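Local structure of BpsB (PgaB), Poly-beta-1,6-N-acetyl-D-glucosamine N-deacetylase (Bordetella bronchiseptica RB50, 5BU6) at residues L11-L16 / G247-D252. The protein removes acetyl groups from the N-acetylglucosamine units of poly-beta-1,6-N-acetyl-D-glucosamine as a metal-dependent family 4 carbohydrate esterase and is required for biofilm formation in its bacterium. The protein carries 5 engineered substitutions. Residues are numbered along the deposited sequence; the frame is centred on the assembly and turned at random.
Sequences LTFRVL and GPNTPD
Segments 11-16 and 247-252 run roughly antiparallel, their directions 153° apart, and meet in a single antiparallel bridge, the hydrogen-bonded pair F13 and N249. N249 N points nearly along the C=O axis of F13, 2.9 Å from F13 O, whereas F13 N reaches N249 O from above the carbonyl plane at a longer 3.2 Å. The N249 side chain adds a third bond to the pair: with CG beside its own backbone N (chi1 -65°), ND2 turns back and gives a second hydrogen bond to F13 O, which thus accepts two donors from one residue. The other end of that amide, OD1, accepts from the backbone N of R259, so both ends fix its rotation. F13 holds CG in the crowded position between its N and carbonyl carbon (chi1 63°), which sets one face of the ring against CB of N249; this CB stands 3.7 Å from the ring centroid, a CH-pi contact. Topologically, the bridge ties the lead-in to strand 14-20 of the parallel sheet in this polysaccharide deacetylase domain to the loop between strands 240-242 and 261-266. The V15 side chain is about 13 Å from a bound nickel ion. On the G247 side, R14 bends at chi2 and lays its guanidinium over the G247-P248 peptide, with P248 N 3.5 Å from R14 CZ; D6 forms a salt bridge with NE. Two waters sit here: one accepts from R14 NH2 and, weakly, from G247 N; the other links V15 N to G247 O. Past the bridge in the other direction, a third water donates to both L11 O and N249 O, and T12 CA makes a CA-H...O contact with N249 O. L11 CD1 finally meets P251 CG at 3.9 Å, the two side chains crossing at about a right angle.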
# COMPACT_ATOMS: atom_id res chain seq x y z
N LEU A 11 14.19 -5.36 16.82
CA LEU A 11 13.14 -6.10 16.11
C LEU A 11 11.82 -5.36 15.94
O LEU A 11 11.14 -5.52 14.93
CB LEU A 11 12.84 -7.41 16.82
CG LEU A 11 14.00 -8.41 16.87
CD1 LEU A 11 13.69 -9.49 17.87
CD2 LEU A 11 14.23 -8.99 15.49
N THR A 12 11.43 -4.59 16.96
CA THR A 12 10.12 -3.94 16.96
C THR A 12 10.19 -2.69 16.10
O THR A 12 11.10 -1.89 16.24
CB THR A 12 9.66 -3.61 18.39
OG1 THR A 12 9.48 -4.83 19.11
CG2 THR A 12 8.34 -2.85 18.39
N PHE A 13 9.24 -2.53 15.19
CA PHE A 13 9.25 -1.36 14.31
C PHE A 13 7.87 -0.73 14.12
O PHE A 13 6.83 -1.38 14.35
CB PHE A 13 9.87 -1.72 12.96
CG PHE A 13 9.09 -2.75 12.19
CD1 PHE A 13 9.28 -4.11 12.42
CD2 PHE A 13 8.16 -2.36 11.22
CE1 PHE A 13 8.57 -5.06 11.72
CE2 PHE A 13 7.44 -3.32 10.50
CZ PHE A 13 7.66 -4.67 10.74
N ARG A 14 7.86 0.54 13.73
CA ARG A 14 6.62 1.22 13.37
C ARG A 14 6.55 1.38 11.85
O ARG A 14 7.57 1.33 11.18
CB ARG A 14 6.52 2.57 14.09
CG ARG A 14 6.25 2.47 15.60
CD ARG A 14 4.78 2.28 15.89
NE ARG A 14 4.52 2.16 17.32
CZ ARG A 14 3.31 2.22 17.88
NH1 ARG A 14 3.20 2.10 19.19
NH2 ARG A 14 2.22 2.41 17.14
N VAL A 15 5.34 1.52 11.31
CA VAL A 15 5.14 1.77 9.88
C VAL A 15 4.24 3.00 9.75
O VAL A 15 3.24 3.13 10.46
CB VAL A 15 4.51 0.58 9.14
CG1 VAL A 15 4.34 0.89 7.65
CG2 VAL A 15 5.36 -0.68 9.31
N LEU A 16 4.62 3.90 8.85
CA LEU A 16 3.92 5.15 8.68
C LEU A 16 3.48 5.25 7.23
O LEU A 16 4.31 5.33 6.33
CB LEU A 16 4.83 6.31 9.09
CG LEU A 16 4.28 7.71 9.32
CD1 LEU A 16 3.26 7.73 10.45
CD2 LEU A 16 5.42 8.69 9.58
N GLY A 247 -0.37 0.17 15.70
CA GLY A 247 0.31 -0.42 16.83
C GLY A 247 1.73 -0.78 16.48
O GLY A 247 2.12 -0.69 15.32
N PRO A 248 2.51 -1.17 17.49
CA PRO A 248 3.89 -1.55 17.23
C PRO A 248 3.94 -2.92 16.58
O PRO A 248 3.12 -3.78 16.90
CB PRO A 248 4.52 -1.56 18.62
CG PRO A 248 3.39 -1.96 19.52
CD PRO A 248 2.14 -1.36 18.91
N ASN A 249 4.87 -3.12 15.67
CA ASN A 249 5.10 -4.46 15.14
C ASN A 249 6.13 -5.15 15.99
O ASN A 249 7.33 -5.11 15.69
CB ASN A 249 5.55 -4.40 13.70
CG ASN A 249 4.48 -3.85 12.81
OD1 ASN A 249 3.51 -4.54 12.48
ND2 ASN A 249 4.62 -2.59 12.44
N THR A 250 5.65 -5.78 17.05
CA THR A 250 6.51 -6.50 17.97
C THR A 250 6.84 -7.86 17.34
O THR A 250 6.25 -8.23 16.33
CB THR A 250 5.81 -6.65 19.34
OG1 THR A 250 4.54 -7.29 19.17
CG2 THR A 250 5.60 -5.28 19.98
N PRO A 251 7.82 -8.59 17.91
CA PRO A 251 8.23 -9.86 17.28
C PRO A 251 7.12 -10.90 17.11
O PRO A 251 7.26 -11.76 16.24
CB PRO A 251 9.30 -10.39 18.26
CG PRO A 251 9.88 -9.17 18.86
CD PRO A 251 8.73 -8.21 19.00
N ASP A 252 6.06 -10.85 17.91
CA ASP A 252 4.97 -11.82 17.78
C ASP A 252 4.00 -11.49 16.63
O ASP A 252 3.15 -12.32 16.28
CB ASP A 252 4.19 -11.92 19.09
CG ASP A 252 3.58 -10.60 19.50
OD1 ASP A 252 4.25 -9.57 19.35
OD2 ASP A 252 2.42 -10.61 19.99
O HOH W 1 9.15 -7.17 15.10
O HOH W 2 1.60 2.38 14.17
O HOH W 3 3.12 0.59 13.05